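Local coordinates for putative type VI secretion protein (Escherichia coli, PDB 6SKI) that probably hydrolyses phospholipids as a toxic effector of the type VI secretion system, delivered while loaded on the VgrG spike, at residues 287-296 against 526-537; 326-335 against 486-494. All coordinates share one frame; numbering follows the deposited sequence.

Contact 1 (287-296 against 526-537); sequences EYRYNFSLNS and NKPNDRWIRSVW
Leu294 and Asn295 pair in parallel with Val536 and Trp537, a two-stranded ladder whose bonds run from Leu294 N to Ser535 O, from Trp537 N to Leu294 O (2.8 Å) and from Ser296 N to Trp537 O. Further back in both segments the backbones meet again around Arg289 and Pro528: Asn529 N donates to Tyr288 O, and Tyr290 N to Lys527 O at 2.8 Å. Between these two pairings lies Arg534. Its CG is anti to the backbone N (chi1 -167°) and the chain runs extended to NE, which puts the guanidinium between Glu287 CG on one face and Leu294 CB on the other. Arg534 NE, at the edge, gives a fairly straight bond to Phe292 O, 3.1 Å away, arriving from above that carbonyl's plane; NH2 goes on to a salt bridge with Asp245. Arg289 is bent at chi3 (-69°) and lies alongside Asn526, where Arg289 NH1 donates a hydrogen bond to Asn526 OD1 (2.9 Å). Arg289 NE forms a salt bridge with Glu287 OE2 (2.8 Å), in the guanidinium plane and on the syn lone pair of the carboxylate oxygen, and Phe292 covers one guanidinium face. The other carboxylate oxygen of Glu287 is bonded to Ser489. Lys527 NZ sits over one face of the Tyr290 ring, 4.1 Å from its centroid, a cation-pi contact. Tyr288 crosses Trp532 at about a right angle, Tyr288 CB lying 3.8 Å from Trp532 CE3. Asp245 and His310, which flank the contact, may belong to a Ser-His-Asp triad, consistent with the alpha/beta-hydrolase clan; Arg534 thus ties the 526-537 segment to the acidic member of a putative triad.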
loop_
_atom_site.group_PDB
_atom_site.type_symbol
_atom_site.label_atom_id
_atom_site.label_comp_id
_atom_site.label_asym_id
_atom_site.label_seq_id
_atom_site.Cartn_x
_atom_site.Cartn_y
_atom_site.Cartn_z
ATOM N N GLU A 287 7.944 13.387 5.570
ATOM C CA GLU A 287 7.784 13.063 4.162
ATOM C C GLU A 287 7.447 14.354 3.435
ATOM O O GLU A 287 6.478 15.033 3.788
ATOM C CB GLU A 287 6.695 12.015 3.950
ATOM C CG GLU A 287 6.360 11.758 2.494
ATOM C CD GLU A 287 7.535 11.220 1.708
ATOM O OE1 GLU A 287 8.422 10.585 2.309
ATOM O OE2 GLU A 287 7.574 11.429 0.481
ATOM N N TYR A 288 8.250 14.693 2.430
ATOM C CA TYR A 288 8.184 16.007 1.815
ATOM C C TYR A 288 8.150 15.961 0.298
ATOM O O TYR A 288 8.159 17.021 -0.332
ATOM C CB TYR A 288 9.384 16.849 2.263
ATOM C CG TYR A 288 9.469 17.012 3.758
ATOM C CD1 TYR A 288 8.421 17.559 4.473
ATOM C CD2 TYR A 288 10.586 16.588 4.456
ATOM C CE1 TYR A 288 8.491 17.700 5.835
ATOM C CE2 TYR A 288 10.663 16.724 5.820
ATOM C CZ TYR A 288 9.612 17.280 6.504
ATOM O OH TYR A 288 9.679 17.422 7.867
ATOM N N ARG A 289 8.118 14.779 -0.304
ATOM C CA ARG A 289 8.198 14.656 -1.747
ATOM C C ARG A 289 6.950 15.227 -2.410
ATOM O O ARG A 289 5.866 15.286 -1.825
ATOM C CB ARG A 289 8.381 13.194 -2.137
ATOM C CG ARG A 289 9.815 12.732 -2.092
ATOM C CD ARG A 289 9.923 11.284 -2.488
ATOM N NE ARG A 289 9.341 10.419 -1.473
ATOM C CZ ARG A 289 9.494 9.103 -1.444
ATOM N NH1 ARG A 289 10.215 8.502 -2.376
ATOM N NH2 ARG A 289 8.929 8.389 -0.482
ATOM N N TYR A 290 7.119 15.652 -3.660
ATOM C CA TYR A 290 5.999 16.198 -4.414
ATOM C C TYR A 290 5.069 15.092 -4.891
ATOM O O TYR A 290 3.844 15.246 -4.851
ATOM C CB TYR A 290 6.520 17.018 -5.597
ATOM C CG TYR A 290 5.448 17.495 -6.546
ATOM C CD1 TYR A 290 4.857 18.737 -6.385
ATOM C CD2 TYR A 290 5.030 16.707 -7.608
ATOM C CE1 TYR A 290 3.879 19.176 -7.246
ATOM C CE2 TYR A 290 4.053 17.135 -8.468
ATOM C CZ TYR A 290 3.481 18.370 -8.286
ATOM O OH TYR A 290 2.503 18.807 -9.149
ATOM N N ASN A 291 5.631 13.973 -5.332
ATOM C CA ASN A 291 4.845 12.852 -5.824
ATOM C C ASN A 291 4.223 12.034 -4.705
ATOM O O ASN A 291 3.482 11.090 -4.989
ATOM C CB ASN A 291 5.717 11.945 -6.692
ATOM C CG ASN A 291 5.833 12.439 -8.111
ATOM O OD1 ASN A 291 4.946 13.119 -8.617
ATOM N ND2 ASN A 291 6.937 12.109 -8.761
ATOM N N PHE A 292 4.498 12.374 -3.448
ATOM C CA PHE A 292 3.953 11.660 -2.297
ATOM C C PHE A 292 3.237 12.690 -1.440
ATOM O O PHE A 292 3.801 13.239 -0.494
ATOM C CB PHE A 292 5.045 10.941 -1.526
ATOM C CG PHE A 292 5.673 9.811 -2.281
ATOM C CD1 PHE A 292 6.569 10.060 -3.304
ATOM C CD2 PHE A 292 5.372 8.504 -1.967
ATOM C CE1 PHE A 292 7.147 9.025 -3.998
ATOM C CE2 PHE A 292 5.950 7.466 -2.658
ATOM C CZ PHE A 292 6.838 7.727 -3.673
ATOM N N SER A 293 1.981 12.942 -1.776
ATOM C CA SER A 293 1.139 13.857 -1.028
ATOM C C SER A 293 0.154 13.056 -0.191
ATOM O O SER A 293 -0.355 12.022 -0.631
ATOM C CB SER A 293 0.401 14.812 -1.967
ATOM O OG SER A 293 -0.436 14.106 -2.860
ATOM N N LEU A 294 -0.107 13.535 1.015
ATOM C CA LEU A 294 -0.898 12.799 1.985
ATOM C C LEU A 294 -2.382 13.005 1.737
ATOM O O LEU A 294 -2.813 14.093 1.359
ATOM C CB LEU A 294 -0.547 13.250 3.401
ATOM C CG LEU A 294 -1.281 12.557 4.542
ATOM C CD1 LEU A 294 -0.923 11.092 4.605
ATOM C CD2 LEU A 294 -0.978 13.251 5.849
ATOM N N ASN A 295 -3.155 11.940 1.914
ATOM C CA ASN A 295 -4.598 12.034 2.096
ATOM C C ASN A 295 -4.872 11.788 3.573
ATOM O O ASN A 295 -4.746 10.659 4.055
ATOM C CB ASN A 295 -5.347 11.039 1.215
ATOM C CG ASN A 295 -5.093 11.260 -0.256
ATOM O OD1 ASN A 295 -5.935 11.808 -0.964
ATOM N ND2 ASN A 295 -3.932 10.834 -0.729
ATOM N N SER A 296 -5.236 12.841 4.288
ATOM C CA SER A 296 -5.313 12.791 5.738
ATOM C C SER A 296 -6.742 12.554 6.205
ATOM O O SER A 296 -7.707 13.003 5.584
ATOM C CB SER A 296 -4.776 14.082 6.352
ATOM O OG SER A 296 -5.194 14.220 7.695
ATOM N N ASN A 526 11.995 11.996 -6.923
ATOM C CA ASN A 526 11.831 12.194 -5.493
ATOM C C ASN A 526 12.031 13.655 -5.140
ATOM O O ASN A 526 12.602 13.995 -4.107
ATOM C CB ASN A 526 12.803 11.314 -4.717
ATOM C CG ASN A 526 12.657 9.855 -5.063
ATOM O OD1 ASN A 526 11.604 9.259 -4.851
ATOM N ND2 ASN A 526 13.709 9.272 -5.616
ATOM N N LYS A 527 11.531 14.533 -5.991
ATOM C CA LYS A 527 11.750 15.954 -5.794
ATOM C C LYS A 527 10.857 16.465 -4.670
ATOM O O LYS A 527 9.687 16.089 -4.589
ATOM C CB LYS A 527 11.461 16.716 -7.084
ATOM C CG LYS A 527 10.852 18.084 -6.902
ATOM C CD LYS A 527 10.039 18.472 -8.113
ATOM C CE LYS A 527 8.971 19.478 -7.757
ATOM N NZ LYS A 527 7.939 19.557 -8.823
ATOM N N PRO A 528 11.397 17.298 -3.788
ATOM C CA PRO A 528 10.602 17.786 -2.661
ATOM C C PRO A 528 9.470 18.684 -3.123
ATOM O O PRO A 528 9.552 19.347 -4.158
ATOM C CB PRO A 528 11.626 18.563 -1.829
ATOM C CG PRO A 528 12.628 18.996 -2.841
ATOM C CD PRO A 528 12.781 17.785 -3.705
ATOM N N ASN A 529 8.402 18.700 -2.338
ATOM C CA ASN A 529 7.339 19.656 -2.575
ATOM C C ASN A 529 7.865 21.061 -2.299
ATOM O O ASN A 529 8.807 21.253 -1.528
ATOM C CB ASN A 529 6.137 19.335 -1.690
ATOM C CG ASN A 529 4.850 19.927 -2.210
ATOM O OD1 ASN A 529 4.478 19.719 -3.362
ATOM N ND2 ASN A 529 4.153 20.662 -1.356
ATOM N N ASP A 530 7.260 22.047 -2.954
ATOM C CA ASP A 530 7.783 23.403 -2.873
ATOM C C ASP A 530 7.754 23.904 -1.435
ATOM O O ASP A 530 6.770 23.719 -0.716
ATOM C CB ASP A 530 6.985 24.341 -3.776
ATOM C CG ASP A 530 7.857 25.393 -4.432
ATOM O OD1 ASP A 530 8.274 25.183 -5.589
ATOM O OD2 ASP A 530 8.131 26.429 -3.791
ATOM N N ARG A 531 8.858 24.524 -1.020
ATOM C CA ARG A 531 9.130 25.035 0.321
ATOM C C ARG A 531 9.349 23.898 1.308
ATOM O O ARG A 531 9.398 24.156 2.515
ATOM C CB ARG A 531 8.031 25.967 0.854
ATOM C CG ARG A 531 7.893 27.263 0.074
ATOM C CD ARG A 531 6.709 28.075 0.562
ATOM N NE ARG A 531 6.769 28.310 2.001
ATOM C CZ ARG A 531 5.709 28.299 2.802
ATOM N NH1 ARG A 531 4.503 28.064 2.304
ATOM N NH2 ARG A 531 5.854 28.522 4.101
ATOM N N TRP A 532 9.463 22.652 0.839
ATOM C CA TRP A 532 9.721 21.488 1.686
ATOM C C TRP A 532 8.570 21.252 2.659
ATOM O O TRP A 532 8.778 20.910 3.823
ATOM C CB TRP A 532 11.048 21.624 2.433
ATOM C CG TRP A 532 12.231 21.277 1.596
ATOM C CD1 TRP A 532 12.926 22.114 0.780
ATOM C CD2 TRP A 532 12.867 20.001 1.498
ATOM N NE1 TRP A 532 13.954 21.439 0.173
ATOM C CE2 TRP A 532 13.939 20.139 0.599
ATOM C CE3 TRP A 532 12.634 18.754 2.082
ATOM C CZ2 TRP A 532 14.775 19.079 0.270
ATOM C CZ3 TRP A 532 13.465 17.706 1.755
ATOM C CH2 TRP A 532 14.522 17.873 0.857
ATOM N N ILE A 533 7.347 21.437 2.172
ATOM C CA ILE A 533 6.133 21.209 2.943
ATOM C C ILE A 533 5.264 20.253 2.148
ATOM O O ILE A 533 4.931 20.530 0.991
ATOM C CB ILE A 533 5.375 22.513 3.233
ATOM C CG1 ILE A 533 6.265 23.492 3.993
ATOM C CG2 ILE A 533 4.109 22.230 4.014
ATOM C CD1 ILE A 533 5.934 24.935 3.727
ATOM N N ARG A 534 4.895 19.134 2.762
ATOM C CA ARG A 534 4.124 18.120 2.065
ATOM C C ARG A 534 2.709 18.612 1.786
ATOM O O ARG A 534 2.115 19.353 2.572
ATOM C CB ARG A 534 4.078 16.840 2.891
ATOM C CG ARG A 534 3.567 15.628 2.154
ATOM C CD ARG A 534 3.107 14.581 3.136
ATOM N NE ARG A 534 3.054 13.255 2.538
ATOM C CZ ARG A 534 2.923 12.135 3.235
ATOM N NH1 ARG A 534 2.834 12.188 4.554
ATOM N NH2 ARG A 534 2.880 10.966 2.616
ATOM N N SER A 535 2.169 18.184 0.649
ATOM C CA SER A 535 0.804 18.521 0.273
ATOM C C SER A 535 -0.155 17.560 0.959
ATOM O O SER A 535 -0.040 16.341 0.802
ATOM C CB SER A 535 0.634 18.458 -1.241
ATOM O OG SER A 535 0.839 19.727 -1.832
ATOM N N VAL A 536 -1.093 18.102 1.726
ATOM C CA VAL A 536 -2.073 17.311 2.455
ATOM C C VAL A 536 -3.455 17.611 1.896
ATOM O O VAL A 536 -3.832 18.779 1.746
ATOM C CB VAL A 536 -2.014 17.593 3.965
ATOM C CG1 VAL A 536 -2.852 16.589 4.715
ATOM C CG2 VAL A 536 -0.583 17.546 4.446
ATOM N N TRP A 537 -4.199 16.558 1.583
ATOM C CA TRP A 537 -5.586 16.643 1.147
ATOM C C TRP A 537 -6.440 16.091 2.278
ATOM O O TRP A 537 -6.387 14.895 2.575
ATOM C CB TRP A 537 -5.809 15.852 -0.139
ATOM C CG TRP A 537 -4.733 16.021 -1.168
ATOM C CD1 TRP A 537 -4.020 15.027 -1.771
ATOM C CD2 TRP A 537 -4.256 17.251 -1.730
ATOM N NE1 TRP A 537 -3.125 15.559 -2.664
ATOM C CE2 TRP A 537 -3.251 16.922 -2.658
ATOM C CE3 TRP A 537 -4.580 18.596 -1.536
ATOM C CZ2 TRP A 537 -2.566 17.888 -3.389
ATOM C CZ3 TRP A 537 -3.899 19.553 -2.261
ATOM C CH2 TRP A 537 -2.903 19.195 -3.176
#

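Contact 2 (326-335 against 486-494)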
loop_
_atom_site.group_PDB
_atom_site.type_symbol
_atom_site.label_atom_id
_atom_site.label_comp_id
_atom_site.label_asym_id
_atom_site.label_seq_id
_atom_site.Cartn_x
_atom_site.Cartn_y
_atom_site.Cartn_z
ATOM N N GLU A 326 20.700 1.119 2.790
ATOM C CA GLU A 326 20.280 2.459 2.403
ATOM C C GLU A 326 21.388 3.445 2.742
ATOM O O GLU A 326 21.597 3.781 3.912
ATOM C CB GLU A 326 18.973 2.839 3.087
ATOM C CG GLU A 326 17.907 1.775 2.979
ATOM C CD GLU A 326 17.125 1.892 1.692
ATOM O OE1 GLU A 326 17.409 2.817 0.906
ATOM O OE2 GLU A 326 16.219 1.068 1.466
ATOM N N ASN A 327 22.094 3.902 1.715
ATOM C CA ASN A 327 23.084 4.960 1.833
ATOM C C ASN A 327 22.565 6.164 1.066
ATOM O O ASN A 327 22.221 6.050 -0.114
ATOM C CB ASN A 327 24.437 4.523 1.277
ATOM C CG ASN A 327 25.097 3.469 2.125
ATOM O OD1 ASN A 327 25.113 3.564 3.349
ATOM N ND2 ASN A 327 25.640 2.449 1.480
ATOM N N GLU A 328 22.509 7.307 1.731
ATOM C CA GLU A 328 21.924 8.514 1.169
ATOM C C GLU A 328 23.031 9.413 0.642
ATOM O O GLU A 328 23.805 9.976 1.421
ATOM C CB GLU A 328 21.088 9.250 2.215
ATOM C CG GLU A 328 19.822 8.518 2.608
ATOM C CD GLU A 328 18.945 9.333 3.529
ATOM O OE1 GLU A 328 19.491 10.086 4.359
ATOM O OE2 GLU A 328 17.706 9.222 3.423
ATOM N N SER A 329 23.103 9.541 -0.676
ATOM C CA SER A 329 23.934 10.537 -1.343
ATOM C C SER A 329 22.975 11.336 -2.212
ATOM O O SER A 329 22.662 10.932 -3.335
ATOM C CB SER A 329 25.041 9.881 -2.159
ATOM O OG SER A 329 25.797 8.989 -1.360
ATOM N N LEU A 330 22.512 12.472 -1.699
ATOM C CA LEU A 330 21.328 13.121 -2.237
ATOM C C LEU A 330 21.617 14.564 -2.610
ATOM O O LEU A 330 22.286 15.283 -1.869
ATOM C CB LEU A 330 20.180 13.090 -1.223
ATOM C CG LEU A 330 19.928 11.777 -0.490
ATOM C CD1 LEU A 330 18.964 12.000 0.652
ATOM C CD2 LEU A 330 19.398 10.720 -1.439
ATOM N N PHE A 331 21.100 14.986 -3.756
ATOM C CA PHE A 331 21.066 16.401 -4.091
ATOM C C PHE A 331 19.887 17.033 -3.370
ATOM O O PHE A 331 18.733 16.681 -3.629
ATOM C CB PHE A 331 20.943 16.608 -5.598
ATOM C CG PHE A 331 22.235 16.468 -6.338
ATOM C CD1 PHE A 331 23.383 17.072 -5.870
ATOM C CD2 PHE A 331 22.299 15.748 -7.514
ATOM C CE1 PHE A 331 24.570 16.946 -6.549
ATOM C CE2 PHE A 331 23.485 15.626 -8.200
ATOM C CZ PHE A 331 24.621 16.224 -7.716
ATOM N N LEU A 332 20.171 17.956 -2.460
ATOM C CA LEU A 332 19.128 18.653 -1.728
ATOM C C LEU A 332 18.792 19.989 -2.361
ATOM O O LEU A 332 17.917 20.703 -1.863
ATOM C CB LEU A 332 19.548 18.843 -0.272
ATOM C CG LEU A 332 19.601 17.566 0.567
ATOM C CD1 LEU A 332 19.580 17.900 2.044
ATOM C CD2 LEU A 332 18.451 16.645 0.212
ATOM N N SER A 333 19.469 20.333 -3.448
ATOM C CA SER A 333 19.112 21.438 -4.315
ATOM C C SER A 333 19.199 20.944 -5.746
ATOM O O SER A 333 19.950 20.015 -6.053
ATOM C CB SER A 333 20.038 22.639 -4.108
ATOM O OG SER A 333 19.704 23.704 -4.976
ATOM N N CYS A 334 18.423 21.553 -6.621
ATOM C CA CYS A 334 18.527 21.204 -8.027
ATOM C C CYS A 334 19.863 21.713 -8.555
ATOM O O CYS A 334 20.140 22.915 -8.466
ATOM C CB CYS A 334 17.370 21.798 -8.820
ATOM S SG CYS A 334 17.553 21.677 -10.608
ATOM N N PRO A 335 20.722 20.841 -9.083
ATOM C CA PRO A 335 22.039 21.294 -9.537
ATOM C C PRO A 335 21.909 22.323 -10.646
ATOM O O PRO A 335 21.132 22.154 -11.587
ATOM C CB PRO A 335 22.698 20.004 -10.037
ATOM C CG PRO A 335 21.970 18.920 -9.319
ATOM C CD PRO A 335 20.554 19.394 -9.275
ATOM N N THR A 486 15.252 8.187 10.617
ATOM C CA THR A 486 14.402 8.661 9.534
ATOM C C THR A 486 15.247 8.945 8.301
ATOM O O THR A 486 16.315 9.552 8.394
ATOM C CB THR A 486 13.617 9.908 9.944
ATOM O OG1 THR A 486 13.059 10.528 8.779
ATOM C CG2 THR A 486 14.497 10.888 10.642
ATOM N N HIS A 487 14.763 8.497 7.150
ATOM C CA HIS A 487 15.459 8.669 5.887
ATOM C C HIS A 487 15.012 9.965 5.230
ATOM O O HIS A 487 13.853 10.366 5.351
ATOM C CB HIS A 487 15.185 7.500 4.941
ATOM C CG HIS A 487 15.623 6.172 5.471
ATOM N ND1 HIS A 487 16.486 5.347 4.784
ATOM C CD2 HIS A 487 15.312 5.519 6.614
ATOM C CE1 HIS A 487 16.687 4.244 5.482
ATOM N NE2 HIS A 487 15.988 4.325 6.599
ATOM N N CYS A 488 15.941 10.625 4.548
ATOM C CA CYS A 488 15.607 11.771 3.713
ATOM C C CYS A 488 15.183 11.231 2.354
ATOM O O CYS A 488 16.022 10.798 1.559
ATOM C CB CYS A 488 16.792 12.726 3.596
ATOM S SG CYS A 488 16.472 14.181 2.581
ATOM N N SER A 489 13.878 11.250 2.090
ATOM C CA SER A 489 13.335 10.659 0.876
ATOM C C SER A 489 13.156 11.665 -0.248
ATOM O O SER A 489 13.073 11.258 -1.411
ATOM C CB SER A 489 11.988 9.991 1.171
ATOM O OG SER A 489 11.096 10.896 1.793
ATOM N N ALA A 490 13.100 12.954 0.069
ATOM C CA ALA A 490 13.013 13.996 -0.940
ATOM C C ALA A 490 14.415 14.446 -1.317
ATOM O O ALA A 490 15.197 14.856 -0.455
ATOM C CB ALA A 490 12.192 15.178 -0.426
ATOM N N ASN A 491 14.734 14.358 -2.605
ATOM C CA ASN A 491 16.046 14.750 -3.090
ATOM C C ASN A 491 15.907 15.251 -4.515
ATOM O O ASN A 491 14.847 15.140 -5.132
ATOM C CB ASN A 491 17.051 13.595 -3.029
ATOM C CG ASN A 491 16.514 12.321 -3.634
ATOM O OD1 ASN A 491 16.425 12.190 -4.851
ATOM N ND2 ASN A 491 16.163 11.365 -2.787
ATOM N N TRP A 492 16.994 15.805 -5.036
ATOM C CA TRP A 492 17.015 16.322 -6.395
ATOM C C TRP A 492 17.886 15.455 -7.291
ATOM O O TRP A 492 18.468 15.937 -8.262
ATOM C CB TRP A 492 17.495 17.771 -6.408
ATOM C CG TRP A 492 16.425 18.740 -6.033
ATOM C CD1 TRP A 492 16.228 19.308 -4.813
ATOM C CD2 TRP A 492 15.400 19.257 -6.885
ATOM N NE1 TRP A 492 15.147 20.148 -4.850
ATOM C CE2 TRP A 492 14.620 20.134 -6.113
ATOM C CE3 TRP A 492 15.067 19.063 -8.228
ATOM C CZ2 TRP A 492 13.528 20.814 -6.635
ATOM C CZ3 TRP A 492 13.986 19.741 -8.743
ATOM C CH2 TRP A 492 13.229 20.605 -7.950
ATOM N N ASN A 493 17.977 14.167 -6.973
ATOM C CA ASN A 493 18.673 13.233 -7.841
ATOM C C ASN A 493 17.855 13.010 -9.101
ATOM O O ASN A 493 16.635 12.836 -9.045
ATOM C CB ASN A 493 18.899 11.903 -7.128
ATOM C CG ASN A 493 19.928 11.998 -6.033
ATOM O OD1 ASN A 493 20.228 11.015 -5.362
ATOM N ND2 ASN A 493 20.485 13.180 -5.852
ATOM N N ILE A 494 18.526 13.007 -10.239
ATOM C CA ILE A 494 17.859 12.893 -11.527
ATOM C C ILE A 494 17.906 11.441 -11.973
ATOM O O ILE A 494 18.872 10.716 -11.698
ATOM C CB ILE A 494 18.493 13.832 -12.572
ATOM C CG1 ILE A 494 17.440 14.317 -13.564
ATOM C CG2 ILE A 494 19.629 13.160 -13.313
ATOM C CD1 ILE A 494 17.925 15.413 -14.464
#
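Trp492 lays one face of its indole against Cys334: Cys334 CB stands over the six-membered ring, 3.9 Å from its centroid in a CH-pi contact. Cys334 SG, turned anti to a backbone N that itself lies over the indole (chi1 170°), swings off the ring normal into an oblique sulfur-aromatic contact, 4.9 Å from the same centroid. That Cys334 N is 3.5 Å from Trp492 CG, and Phe331 O lies at the indole edge; Phe524 meets the indole edge-to-face. The Phe331 ring carries Pro335 CG over the centre of one face and has Trp492 O at its edge. The His487 ring receives Glu326 CB at its edge, 3.6 Å from His487 CE1; the Glu326 carboxylate, bonded through OE2 to Tyr95 OH, is nearly perpendicular to the imidazole, on which Tyr317 stacks. Residues 328-331 belong to an outer strand of a three-stranded antiparallel sheet, next to strand 398-409, and the loop 486-494 runs alongside this strand in the same direction. An Asx turn shapes the loop: Asn491 OD1 accepts from Asn493 N, 3.3 Å away, in the carbonyl plane on a lone pair. The two methyls of Leu330 meet different loop residues, Leu330 CD1 3.7 Å from Cys488 CB and Leu330 CD2 3.6 Å from Asn491 ND2. Leu332 CD2 reaches Cys488 SG at 3.9 Å. Glu328 turns OE2 to Cys488 N in a weak, bent hydrogen bond, and its OE1 forms a salt bridge with Arg409.

Overall arrangement
The centres of the two contacts lie about 14 Å apart, on the same side of the chain's centre. Along the chain the order is 287-296, 326-335, 486-494 and 526-537, so both segments of contact 2 fall between those of contact 1. They share no sheet: contact 1 holds the small parallel pair 294-296 and 536-538, contact 2 the edge of the antiparallel sheet with 376-386 and 398-409. They meet directly through the loop 486-494, where Asn491 N probably bonds to Asn526 O and Ser489 OG to Glu287 OE1. The loop therefore joins the surroundings of the putative catalytic triad to the antiparallel sheet, with residues 526-537 bonded to the loop and to the 287-296 segment.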